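Local atomic coordinates of fucose-binding lectin (Kordia periserrulae, PDB entry 6HTN), a protein that binds methyl alpha-L-fucopyranoside in pockets between beta-propeller blades and probably acts as a carbohydrate-binding lectin. Residues Val126-Tyr130 against Gly140-Glu144; Val68-Gly72 against Gly98-Ala104; Gly2-Trp6 against Leu15-Ser19. All coordinates share one frame. Numbering follows the deposited sequence.

Contact 1: residues Val126-Tyr130 against Gly140-Glu144. With MFU (methyl alpha-L-fucopyranoside), chain I.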
ATOM      1  N   VAL A 126      -7.969  -4.816  12.723  1.00 16.58           N
ATOM      2  CA  VAL A 126      -8.528  -3.957  13.763  1.00 16.90           C
ATOM      3  C   VAL A 126      -7.540  -2.832  14.018  1.00 18.03           C
ATOM      4  O   VAL A 126      -6.344  -3.102  14.244  1.00 18.13           O
ATOM      5  CB  VAL A 126      -8.829  -4.720  15.047  1.00 20.38           C
ATOM      6  CG1 VAL A 126      -9.438  -3.806  16.096  1.00 20.56           C
ATOM      7  CG2 VAL A 126      -9.781  -5.894  14.774  1.00 21.25           C
ATOM      8  N   GLN A 127      -8.069  -1.601  14.014  1.00 18.08           N
ATOM      9  CA  GLN A 127      -7.222  -0.452  14.386  1.00 19.31           C
ATOM     10  C   GLN A 127      -6.997  -0.502  15.901  1.00 19.04           C
ATOM     11  O   GLN A 127      -8.032  -0.504  16.667  1.00 21.44           O
ATOM     12  CB  GLN A 127      -7.922   0.861  14.079  1.00 19.19           C
ATOM     13  CG  GLN A 127      -8.264   1.134  12.635  1.00 21.37           C
ATOM     14  CD  GLN A 127      -8.761   2.554  12.427  1.00 27.42           C
ATOM     15  OE1 GLN A 127      -8.819   3.343  13.367  1.00 25.54           O
ATOM     16  NE2 GLN A 127      -9.124   2.911  11.199  1.00 22.84           N
ATOM     17  N   LYS A 128      -5.767  -0.541  16.338  1.00 17.48           N
ATOM     18  CA  LYS A 128      -5.427  -0.627  17.751  1.00 17.97           C
ATOM     19  C   LYS A 128      -4.686   0.620  18.183  1.00 17.44           C
ATOM     20  O   LYS A 128      -3.905   1.193  17.398  1.00 18.33           O
ATOM     21  CB  LYS A 128      -4.550  -1.853  18.026  1.00 19.26           C
ATOM     22  CG  LYS A 128      -5.224  -3.181  17.807  1.00 21.00           C
ATOM     23  CD  LYS A 128      -6.390  -3.373  18.773  1.00 28.29           C
ATOM     24  CE  LYS A 128      -6.793  -4.814  18.954  1.00 40.32           C
ATOM     25  NZ  LYS A 128      -7.854  -4.938  19.994  1.00 38.95           N
ATOM     26  N   GLU A 129      -4.846   0.959  19.463  1.00 16.22           N
ATOM     27  CA  GLU A 129      -4.087   2.031  20.140  1.00 15.84           C
ATOM     28  C   GLU A 129      -3.220   1.381  21.203  1.00 17.38           C
ATOM     29  O   GLU A 129      -3.747   0.608  22.019  1.00 19.07           O
ATOM     30  CB  GLU A 129      -5.051   3.001  20.785  1.00 16.58           C
ATOM     31  CG  GLU A 129      -4.430   4.099  21.628  1.00 16.08           C
ATOM     32  CD  GLU A 129      -5.455   4.896  22.430  1.00 16.77           C
ATOM     33  OE1 GLU A 129      -6.247   4.216  23.133  1.00 17.85           O
ATOM     34  OE2 GLU A 129      -5.452   6.152  22.360  1.00 18.10           O
ATOM     35  N   TYR A 130      -1.930   1.717  21.204  1.00 15.86           N
ATOM     36  CA  TYR A 130      -0.985   1.274  22.229  1.00 15.90           C
ATOM     37  C   TYR A 130      -0.551   2.491  23.017  1.00 17.56           C
ATOM     38  O   TYR A 130      -0.308   3.559  22.459  1.00 18.09           O
ATOM     39  CB  TYR A 130       0.195   0.550  21.568  1.00 16.57           C
ATOM     40  CG  TYR A 130      -0.254  -0.548  20.656  1.00 17.77           C
ATOM     41  CD1 TYR A 130      -0.854  -1.676  21.166  1.00 18.36           C
ATOM     42  CD2 TYR A 130      -0.129  -0.425  19.280  1.00 18.83           C
ATOM     43  CE1 TYR A 130      -1.338  -2.667  20.321  1.00 18.67           C
ATOM     44  CE2 TYR A 130      -0.607  -1.420  18.434  1.00 18.51           C
ATOM     45  CZ  TYR A 130      -1.230  -2.530  18.956  1.00 20.60           C
ATOM     46  OH  TYR A 130      -1.693  -3.549  18.165  1.00 19.92           O
ATOM     47  N   GLY A 140      -5.111   0.506  24.482  1.00 19.81           N
ATOM     48  CA  GLY A 140      -6.012   1.574  24.899  1.00 18.93           C
ATOM     49  C   GLY A 140      -7.442   1.314  24.544  1.00 19.62           C
ATOM     50  O   GLY A 140      -7.769   0.303  23.823  1.00 19.38           O
ATOM     51  N   ALA A 141      -8.303   2.238  24.962  1.00 19.57           N
ATOM     52  CA  ALA A 141      -9.758   2.117  24.725  1.00 21.17           C
ATOM     53  C   ALA A 141     -10.151   2.529  23.307  1.00 20.70           C
ATOM     54  O   ALA A 141     -11.309   2.340  22.908  1.00 19.94           O
ATOM     55  CB  ALA A 141     -10.454   3.009  25.737  1.00 23.40           C
ATOM     56  N   TYR A 142      -9.231   3.065  22.508  1.00 18.96           N
ATOM     57  CA  TYR A 142      -9.585   3.541  21.156  1.00 16.69           C
ATOM     58  C   TYR A 142     -10.234   2.413  20.363  1.00 16.87           C
ATOM     59  O   TYR A 142      -9.724   1.267  20.332  1.00 17.85           O
ATOM     60  CB  TYR A 142      -8.311   3.983  20.399  1.00 17.92           C
ATOM     61  CG  TYR A 142      -8.575   4.324  18.968  1.00 16.87           C
ATOM     62  CD1 TYR A 142      -8.986   5.583  18.582  1.00 15.79           C
ATOM     63  CD2 TYR A 142      -8.428   3.362  17.961  1.00 18.68           C
ATOM     64  CE1 TYR A 142      -9.268   5.924  17.281  1.00 16.54           C
ATOM     65  CE2 TYR A 142      -8.657   3.700  16.642  1.00 18.41           C
ATOM     66  CZ  TYR A 142      -9.101   4.966  16.285  1.00 17.61           C
ATOM     67  OH  TYR A 142      -9.348   5.303  14.988  1.00 18.75           O
ATOM     68  N   THR A 143     -11.320   2.772  19.711  1.00 19.52           N
ATOM     69  CA  THR A 143     -11.988   1.974  18.654  1.00 19.63           C
ATOM     70  C   THR A 143     -12.288   2.898  17.496  1.00 20.86           C
ATOM     71  O   THR A 143     -12.463   4.100  17.660  1.00 20.28           O
ATOM     72  CB  THR A 143     -13.302   1.309  19.141  1.00 20.27           C
ATOM     73  OG1 THR A 143     -14.163   2.354  19.572  1.00 24.12           O
ATOM     74  CG2 THR A 143     -13.003   0.341  20.261  1.00 22.03           C
ATOM     75  N   GLU A 144     -12.296   2.305  16.296  1.00 23.16           N
ATOM     76  CA  GLU A 144     -12.686   3.029  15.092  1.00 24.22           C
ATOM     77  C   GLU A 144     -14.184   3.363  15.164  1.00 28.35           C
ATOM     78  O   GLU A 144     -14.919   2.613  15.821  1.00 31.54           O
ATOM     79  CB  GLU A 144     -12.383   2.076  13.950  1.00 28.71           C
ATOM     80  CG  GLU A 144     -12.688   2.661  12.637  1.00 29.73           C
ATOM     81  CD  GLU A 144     -12.388   1.737  11.473  1.00 31.51           C
ATOM     82  OE1 GLU A 144     -11.751   0.628  11.688  1.00 28.89           O
ATOM     83  OE2 GLU A 144     -12.764   2.168  10.323  1.00 33.80           O
ATOM     84  OXT GLU A 144     -14.667   4.366  14.647  1.00 29.64           O
TER
HETATM   85  C1  MFU I 203      -6.139   6.051  27.889  1.00 19.34           C
HETATM   86  C2  MFU I 203      -6.645   5.311  26.661  1.00 18.82           C
HETATM   87  C3  MFU I 203      -7.553   6.199  25.838  1.00 16.86           C
HETATM   88  C4  MFU I 203      -6.972   7.499  25.511  1.00 17.42           C
HETATM   89  C5  MFU I 203      -6.533   8.151  26.817  1.00 17.50           C
HETATM   90  C6  MFU I 203      -5.908   9.477  26.657  1.00 20.63           C
HETATM   91  O1  MFU I 203      -7.366   6.176  28.604  1.00 22.85           O
HETATM   92  O2  MFU I 203      -7.225   4.062  27.024  1.00 20.80           O
HETATM   93  O3  MFU I 203      -7.968   5.443  24.662  1.00 17.86           O
HETATM   94  O4  MFU I 203      -5.708   7.332  24.752  1.00 17.95           O
HETATM   95  O5  MFU I 203      -5.685   7.296  27.586  1.00 18.82           O
HETATM   96  CM  MFU I 203      -7.163   6.701  29.899  1.00 27.62           C
HETATM   97  O   HOH W   1     -10.912  -1.166  13.596  1.00 20.50           O
HETATM   98  O   HOH W   2      -9.617  -0.973  18.665  1.00 26.76           O
HETATM   99  O   HOH W   3     -11.334  -0.369  16.180  1.00 27.75           O
HETATM  100  O   HOH W   4      -7.242   0.015  21.029  1.00 18.31           O

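Contact 2: residues Val68-Gly72 against Gly98-Ala104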
ATOM      1  N   VAL A  68      10.197   6.902  17.082  1.00 18.83           N
ATOM      2  CA  VAL A  68       9.849   6.561  15.683  1.00 18.77           C
ATOM      3  C   VAL A  68       9.298   5.143  15.700  1.00 15.67           C
ATOM      4  O   VAL A  68       9.861   4.261  16.356  1.00 16.82           O
ATOM      5  CB  VAL A  68      11.131   6.658  14.800  1.00 20.58           C
ATOM      6  CG1 VAL A  68      10.908   6.237  13.409  1.00 24.72           C
ATOM      7  CG2 VAL A  68      11.688   8.042  14.822  1.00 21.27           C
ATOM      8  N   TYR A  69       8.204   4.923  14.983  1.00 18.21           N
ATOM      9  CA  TYR A  69       7.451   3.655  14.955  1.00 17.58           C
ATOM     10  C   TYR A  69       7.259   3.180  13.517  1.00 16.60           C
ATOM     11  O   TYR A  69       6.772   3.942  12.676  1.00 18.11           O
ATOM     12  CB  TYR A  69       6.086   3.841  15.656  1.00 14.56           C
ATOM     13  CG  TYR A  69       6.193   4.299  17.092  1.00 13.99           C
ATOM     14  CD1 TYR A  69       6.400   3.376  18.103  1.00 16.25           C
ATOM     15  CD2 TYR A  69       6.214   5.650  17.397  1.00 16.68           C
ATOM     16  CE1 TYR A  69       6.570   3.802  19.418  1.00 18.17           C
ATOM     17  CE2 TYR A  69       6.405   6.088  18.692  1.00 15.96           C
ATOM     18  CZ  TYR A  69       6.603   5.162  19.701  1.00 18.45           C
ATOM     19  OH  TYR A  69       6.857   5.593  20.983  1.00 18.31           O
ATOM     20  N   ALA A  70       7.650   1.950  13.248  1.00 17.10           N
ATOM     21  CA  ALA A  70       7.537   1.350  11.920  1.00 15.75           C
ATOM     22  C   ALA A  70       7.186  -0.104  12.065  1.00 17.94           C
ATOM     23  O   ALA A  70       7.158  -0.621  13.169  1.00 18.83           O
ATOM     24  CB  ALA A  70       8.838   1.510  11.144  1.00 17.55           C
ATOM     25  N   ILE A  71       6.905  -0.762  10.959  1.00 17.56           N
ATOM     26  CA  ILE A  71       6.733  -2.232  10.939  1.00 17.33           C
ATOM     27  C   ILE A  71       8.087  -2.867  10.620  1.00 17.42           C
ATOM     28  O   ILE A  71       8.706  -2.523   9.608  1.00 18.18           O
ATOM     29  CB  ILE A  71       5.646  -2.655   9.953  1.00 17.93           C
ATOM     30  CG1 ILE A  71       4.338  -1.885  10.164  1.00 19.85           C
ATOM     31  CG2 ILE A  71       5.455  -4.166  10.066  1.00 19.58           C
ATOM     32  CD1 ILE A  71       3.876  -1.851  11.600  1.00 20.95           C
ATOM     33  N   GLY A  72       8.542  -3.752  11.504  1.00 17.97           N
ATOM     34  CA  GLY A  72       9.826  -4.427  11.256  1.00 18.73           C
ATOM     35  C   GLY A  72       9.677  -5.588  10.283  1.00 21.55           C
ATOM     36  O   GLY A  72       8.584  -5.907   9.850  1.00 19.28           O
ATOM     37  N   GLY A  98       1.707  -5.241  13.242  1.00 19.00           N
ATOM     38  CA  GLY A  98       1.217  -4.032  12.580  1.00 17.65           C
ATOM     39  C   GLY A  98       1.087  -4.245  11.116  1.00 19.62           C
ATOM     40  O   GLY A  98       1.956  -4.849  10.515  1.00 23.47           O
ATOM     41  N   ALA A  99       0.001  -3.750  10.544  1.00 20.24           N
ATOM     42  CA  ALA A  99      -0.333  -3.969   9.139  1.00 21.40           C
ATOM     43  C   ALA A  99      -0.407  -2.639   8.404  1.00 27.15           C
ATOM     44  O   ALA A  99      -0.867  -2.622   7.312  1.00 27.11           O
ATOM     45  CB  ALA A  99      -1.625  -4.763   9.111  1.00 23.30           C
ATOM     46  N   SER A 100      -0.001  -1.558   9.049  1.00 24.55           N
ATOM     47  CA  SER A 100      -0.099  -0.192   8.525  1.00 23.30           C
ATOM     48  C   SER A 100       1.068   0.614   9.110  1.00 20.55           C
ATOM     49  O   SER A 100       1.515   0.256  10.148  1.00 22.19           O
ATOM     50  CB  SER A 100      -1.486   0.397   8.785  1.00 23.97           C
ATOM     51  OG  SER A 100      -1.738   0.548  10.196  1.00 21.56           O
ATOM     52  N   THR A 101       1.470   1.671   8.443  1.00 20.45           N
ATOM     53  CA  THR A 101       2.484   2.614   8.931  1.00 21.18           C
ATOM     54  C   THR A 101       1.912   3.216  10.197  1.00 17.51           C
ATOM     55  O   THR A 101       0.886   3.881  10.125  1.00 19.21           O
ATOM     56  CB  THR A 101       2.840   3.693   7.925  1.00 24.26           C
ATOM     57  OG1 THR A 101       3.433   3.077   6.778  1.00 27.80           O
ATOM     58  CG2 THR A 101       3.782   4.716   8.515  1.00 23.40           C
ATOM     59  N   PRO A 102       2.563   3.049  11.361  1.00 17.33           N
ATOM     60  CA  PRO A 102       1.945   3.531  12.596  1.00 16.29           C
ATOM     61  C   PRO A 102       1.892   5.042  12.642  1.00 18.61           C
ATOM     62  O   PRO A 102       2.763   5.755  12.071  1.00 18.04           O
ATOM     63  CB  PRO A 102       2.880   3.024  13.691  1.00 17.26           C
ATOM     64  CG  PRO A 102       3.573   1.821  13.077  1.00 17.48           C
ATOM     65  CD  PRO A 102       3.716   2.173  11.637  1.00 18.15           C
ATOM     66  N   ASP A 103       0.853   5.537  13.307  1.00 16.13           N
ATOM     67  CA  ASP A 103       0.756   6.948  13.702  1.00 17.32           C
ATOM     68  C   ASP A 103       1.124   7.059  15.177  1.00 17.84           C
ATOM     69  O   ASP A 103       0.869   6.124  15.935  1.00 17.21           O
ATOM     70  CB  ASP A 103      -0.679   7.471  13.548  1.00 19.10           C
ATOM     71  CG  ASP A 103      -1.069   7.708  12.094  1.00 23.94           C
ATOM     72  OD1 ASP A 103      -0.238   8.232  11.329  1.00 27.04           O
ATOM     73  OD2 ASP A 103      -2.235   7.315  11.732  1.00 24.06           O
ATOM     74  N   ALA A 104       1.662   8.196  15.557  1.00 16.69           N
ATOM     75  CA  ALA A 104       2.025   8.399  16.975  1.00 16.13           C
ATOM     76  C   ALA A 104       1.826   9.855  17.361  1.00 14.98           C
ATOM     77  O   ALA A 104       1.982  10.754  16.535  1.00 17.92           O
ATOM     78  CB  ALA A 104       3.448   8.016  17.234  1.00 17.47           C
TER

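Contact 3: residues Gly2-Trp6 against Leu15-Ser19. With MFU (methyl alpha-L-fucopyranoside), chain G; MFU (methyl alpha-L-fucopyranoside), chain O.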
ATOM      1  N   GLY A   2       7.352   9.767   8.285  1.00 20.47           N
ATOM      2  CA  GLY A   2       7.013  10.533   9.496  1.00 20.10           C
ATOM      3  C   GLY A   2       7.716  11.857   9.575  1.00 19.21           C
ATOM      4  O   GLY A   2       8.812  11.977   9.023  1.00 19.83           O
ATOM      5  N   ALA A   3       7.087  12.872  10.142  1.00 18.49           N
ATOM      6  CA  ALA A   3       7.663  14.216  10.300  1.00 16.52           C
ATOM      7  C   ALA A   3       7.492  14.665  11.730  1.00 19.77           C
ATOM      8  O   ALA A   3       6.344  14.551  12.259  1.00 20.18           O
ATOM      9  CB  ALA A   3       7.040  15.169   9.370  1.00 16.46           C
ATOM     10  N   THR A   4       8.526  15.188  12.359  1.00 17.34           N
ATOM     11  CA  THR A   4       8.378  15.789  13.702  1.00 17.99           C
ATOM     12  C   THR A   4       9.218  17.047  13.731  1.00 19.30           C
ATOM     13  O   THR A   4      10.132  17.194  12.877  1.00 21.07           O
ATOM     14  CB  THR A   4       8.665  14.799  14.817  1.00 18.12           C
ATOM     15  OG1 THR A   4       8.152  15.361  16.062  1.00 20.10           O
ATOM     16  CG2 THR A   4      10.129  14.461  14.954  1.00 18.84           C
ATOM     17  N   SER A   5       8.941  17.976  14.617  1.00 19.90           N
ATOM     18  CA  SER A   5       9.701  19.244  14.643  1.00 17.92           C
ATOM     19  C   SER A   5       9.629  19.807  16.064  1.00 20.03           C
ATOM     20  O   SER A   5       8.685  19.462  16.833  1.00 18.40           O
ATOM     21  CB  SER A   5       9.198  20.232  13.668  1.00 18.56           C
ATOM     22  OG  SER A   5       7.857  20.624  13.894  1.00 19.54           O
ATOM     23  N   TRP A   6      10.579  20.684  16.389  1.00 19.13           N
ATOM     24  CA  TRP A   6      10.548  21.385  17.694  1.00 21.30           C
ATOM     25  C   TRP A   6      11.268  22.709  17.538  1.00 23.99           C
ATOM     26  O   TRP A   6      12.104  22.868  16.647  1.00 21.70           O
ATOM     27  CB  TRP A   6      11.159  20.561  18.826  1.00 20.53           C
ATOM     28  CG  TRP A   6      12.627  20.302  18.683  1.00 21.85           C
ATOM     29  CD1 TRP A   6      13.651  21.026  19.246  1.00 23.34           C
ATOM     30  CD2 TRP A   6      13.260  19.297  17.885  1.00 21.25           C
ATOM     31  NE1 TRP A   6      14.870  20.506  18.882  1.00 24.39           N
ATOM     32  CE2 TRP A   6      14.662  19.423  18.069  1.00 25.02           C
ATOM     33  CE3 TRP A   6      12.779  18.226  17.097  1.00 22.56           C
ATOM     34  CZ2 TRP A   6      15.580  18.580  17.459  1.00 24.17           C
ATOM     35  CZ3 TRP A   6      13.687  17.357  16.560  1.00 24.20           C
ATOM     36  CH2 TRP A   6      15.063  17.552  16.691  1.00 23.28           C
ATOM     37  N   LEU A  15      13.725  20.162  12.165  1.00 20.96           N
ATOM     38  CA  LEU A  15      12.824  19.180  11.487  1.00 19.67           C
ATOM     39  C   LEU A  15      13.524  17.850  11.454  1.00 20.48           C
ATOM     40  O   LEU A  15      14.757  17.777  11.191  1.00 18.60           O
ATOM     41  CB  LEU A  15      12.525  19.654  10.057  1.00 19.68           C
ATOM     42  CG  LEU A  15      11.948  21.049   9.868  1.00 22.34           C
ATOM     43  CD1 LEU A  15      11.824  21.384   8.368  1.00 23.71           C
ATOM     44  CD2 LEU A  15      10.583  21.182  10.521  1.00 23.50           C
ATOM     45  N   ARG A  16      12.770  16.779  11.653  1.00 19.98           N
ATOM     46  CA  ARG A  16      13.287  15.408  11.503  1.00 17.27           C
ATOM     47  C   ARG A  16      12.283  14.648  10.632  1.00 19.09           C
ATOM     48  O   ARG A  16      11.105  14.524  11.066  1.00 19.16           O
ATOM     49  CB  ARG A  16      13.585  14.694  12.798  1.00 18.70           C
ATOM     50  CG  ARG A  16      14.625  15.395  13.664  1.00 18.58           C
ATOM     51  CD  ARG A  16      16.025  15.239  13.036  1.00 19.78           C
ATOM     52  NE  ARG A  16      17.057  15.857  13.918  1.00 19.56           N
ATOM     53  CZ  ARG A  16      17.435  17.121  13.903  1.00 19.60           C
ATOM     54  NH1 ARG A  16      16.876  18.015  13.151  1.00 19.45           N
ATOM     55  NH2 ARG A  16      18.400  17.493  14.716  1.00 21.19           N
ATOM     56  N   ILE A  17      12.710  14.167   9.479  1.00 16.99           N
ATOM     57  CA  ILE A  17      11.823  13.520   8.475  1.00 16.84           C
ATOM     58  C   ILE A  17      12.297  12.088   8.303  1.00 17.20           C
ATOM     59  O   ILE A  17      13.475  11.875   7.907  1.00 18.21           O
ATOM     60  CB  ILE A  17      11.803  14.310   7.169  1.00 16.80           C
ATOM     61  CG1 ILE A  17      11.576  15.803   7.346  1.00 19.51           C
ATOM     62  CG2 ILE A  17      10.835  13.679   6.183  1.00 16.41           C
ATOM     63  CD1 ILE A  17      10.259  16.159   8.079  1.00 18.66           C
ATOM     64  N   TYR A  18      11.438  11.111   8.510  1.00 16.78           N
ATOM     65  CA  TYR A  18      11.758   9.681   8.502  1.00 15.97           C
ATOM     66  C   TYR A  18      11.077   8.997   7.322  1.00 16.96           C
ATOM     67  O   TYR A  18       9.863   9.201   7.101  1.00 18.38           O
ATOM     68  CB  TYR A  18      11.333   9.024   9.823  1.00 16.59           C
ATOM     69  CG  TYR A  18      12.016   9.645  11.024  1.00 17.46           C
ATOM     70  CD1 TYR A  18      13.301   9.243  11.404  1.00 16.34           C
ATOM     71  CD2 TYR A  18      11.439  10.705  11.688  1.00 16.84           C
ATOM     72  CE1 TYR A  18      13.958   9.885  12.450  1.00 17.47           C
ATOM     73  CE2 TYR A  18      12.075  11.335  12.728  1.00 17.82           C
ATOM     74  CZ  TYR A  18      13.342  10.930  13.110  1.00 19.57           C
ATOM     75  OH  TYR A  18      14.022  11.652  14.087  1.00 19.12           O
ATOM     76  N   SER A  19      11.830   8.179   6.616  1.00 15.66           N
ATOM     77  CA  SER A  19      11.294   7.444   5.448  1.00 15.81           C
ATOM     78  C   SER A  19      12.031   6.132   5.247  1.00 17.73           C
ATOM     79  O   SER A  19      13.118   5.935   5.768  1.00 17.59           O
ATOM     80  CB  SER A  19      11.297   8.287   4.228  1.00 16.11           C
ATOM     81  OG  SER A  19      12.656   8.636   3.832  1.00 18.02           O
TER
HETATM   82  C1  MFU G 201      20.985  14.874  15.239  1.00 20.90           C
HETATM   83  C2  MFU G 201      20.617  13.536  14.593  1.00 21.14           C
HETATM   84  C3  MFU G 201      20.117  12.484  15.526  1.00 19.33           C
HETATM   85  C4  MFU G 201      18.879  13.021  16.227  1.00 18.28           C
HETATM   86  C5  MFU G 201      19.391  14.320  16.873  1.00 19.37           C
HETATM   87  C6  MFU G 201      18.197  15.051  17.564  1.00 20.44           C
HETATM   88  O1  MFU G 201      21.967  14.458  16.123  1.00 24.11           O
HETATM   89  O2  MFU G 201      21.843  12.952  14.017  1.00 22.15           O
HETATM   90  O3  MFU G 201      19.742  11.240  14.889  1.00 21.20           O
HETATM   91  O4  MFU G 201      17.860  13.422  15.280  1.00 19.67           O
HETATM   92  O5  MFU G 201      19.766  15.312  15.909  1.00 21.60           O
HETATM   93  CM  MFU G 201      22.505  15.609  16.831  1.00 25.24           C
HETATM   94  C1  MFU O 203      12.300  26.268   3.880  1.00 24.24           C
HETATM   95  C2  MFU O 203      12.367  24.917   3.167  1.00 21.35           C
HETATM   96  C3  MFU O 203      13.228  23.993   3.933  1.00 20.92           C
HETATM   97  C4  MFU O 203      12.826  23.767   5.357  1.00 21.36           C
HETATM   98  C5  MFU O 203      12.866  25.179   6.021  1.00 19.43           C
HETATM   99  C6  MFU O 203      12.403  25.065   7.442  1.00 23.66           C
HETATM  100  O1  MFU O 203      13.627  26.760   3.819  1.00 27.75           O
HETATM  101  O2  MFU O 203      12.923  25.189   1.863  1.00 23.34           O
HETATM  102  O3  MFU O 203      13.319  22.718   3.206  1.00 22.09           O
HETATM  103  O4  MFU O 203      11.487  23.283   5.408  1.00 22.74           O
HETATM  104  O5  MFU O 203      12.020  26.021   5.269  1.00 20.98           O
HETATM  105  CM  MFU O 203      13.758  28.018   4.587  1.00 28.82           C

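Contact 1: residues Val126-Tyr130 against Gly140-Glu144
Three direct hydrogen bonds join the segments. G140 N gives a nearly straight one to E129 O (2.8 Å), Y142 N reaches E129 OE1 (3.3 Å), and Y142 OH gives a short one to Q127 OE1 (2.6 Å). Beyond G140 water fills the widening gap: one molecule links Q127 N to E144 OE1, another accepts from E129 N and lies near G140 O and Y142 O. The same E129 carboxylate holds the sugar, taking O3 of methyl fucoside on OE1 (2.6 Å) and O4 on OE2 (2.7 Å), while A141 N donates to fucoside O2 (3.0 Å). A CB at G140 would clash with E129 OE1. The side chains also pack closely, E129 CB lying 3.4 Å from Y142 CB. E129, G140, A141 and Y142 line a fucoside pocket, completed by R117 and by W37 of the second subunit, where the third blade meets a blade of that subunit. Segment 126-130 pairs on its other side with strand 114-121; tail 140-144 lies between strand 127-132 and the second subunit.

Contact 2: residues Val68-Gly72 against Gly98-Ala104
The two backbones run past each other in opposite senses without forming a ladder, the nearest CA atoms being 6.0 Å apart: Y69 CA from P102 CA, A70 CA from T101 CA and I71 CA from G98 CA. P102 has no N-H to give. V68-I71 belong to the later part of strand 64-71, whereas 98-104 is an irregular run that becomes strand only at D103. The jump from T101 to G98 between adjacent partners reflects the loop bending at A99. With no direct polar link between the segments, side chains do the joining.

Y69 and I71 both point at the other segment, with A70 between them pointing away. Y69 CB meets P102 CB at 3.8 Å, and the Y69 ring atom CD2 rests on A104 CB at 3.6 Å, while the hydroxyl is taken by E79 of its own sheet. The proline ring also reaches the backbone, P102 CD lying 3.7 Å from Y69 O. I71 CD1 fits into the bend of the loop, 3.6 Å from G98 CA, 3.5 Å from S100 O and 4.0 Å from P102 CG. A side chain at G98 would collide with that methyl.

S100 turns away and bonds through OG to Y121 N, and P102 rests on V118, so the loop is held against strand 114-121 as well. Packing of one four-stranded antiparallel sheet on the next through apolar side chains is how neighbouring blades meet in a beta-propeller; here the second blade of the chain lies against the start of the third.

Contact 3: residues Gly2-Trp6 against Leu15-Ser19
In this beta hairpin, which forms the first two strands of a propeller blade, R16 has short polar contacts. R16 NH2 donates to O5 of methyl fucoside in chain G (2.8 Å) and R16 NE to O4 of the same sugar (2.9 Å); R16 NH1 folds back onto L15 O (2.9 Å), and D33 forms a salt bridge with NH2. E29, A41 and W87 complete the hydrogen bonding of that sugar.

Behind this site strands 3-6 and 15-19 run antiparallel; their axes approach to 4.8 Å, with N-to-C directions 168° apart. T4 and R16 form a hydrogen-bonded pair, with T4 N to R16 O at 3.0 Å and R16 N to T4 O at 2.9 Å. G2 and Y18 exchange backbone bonds likewise, G2 N to Y18 O and Y18 N to G2 O, both 2.8 Å. A3 with I17 and S5 with L15 are the non-hydrogen-bonded pairs.

Side chains then sort onto two faces. T4 and R16 share one, where W6 lays its CH2 over the guanidinium of R16. A3, S5, L15 and I17 make up the other, which meets the second subunit: S5 OG bonds T105 there. A3 CB touches I17 CD1 and S5 CB touches L15 CD2, each at 3.6 Å, and L15 CD1 comes within 3.5 Å of O4 of the chain O fucoside.

In the fold
Contact 3 is the buried one, a backbone ladder within one blade; contacts 1 and 2 are only partly buried. Contact 2 joins two blades by van der Waals packing, mostly apolar, without hydrogen bonds between its segments, and it shares with contact 1 the sheet that runs from strand 103-108 to strand 138-139. Contact 1, its centre about 18 Å from that of the chain against about 9 Å for the other two, relies on water and polar groups. Contacts 2 and 3 touch where V68 CG2 meets Y18 CZ at 3.7 Å. All three reach the second subunit: G2 of contact 3 bonds that subunit's copy of D103, a residue of contact 2. Contacts 1 and 3 each hold fucoside, through E129 and R16 respectively.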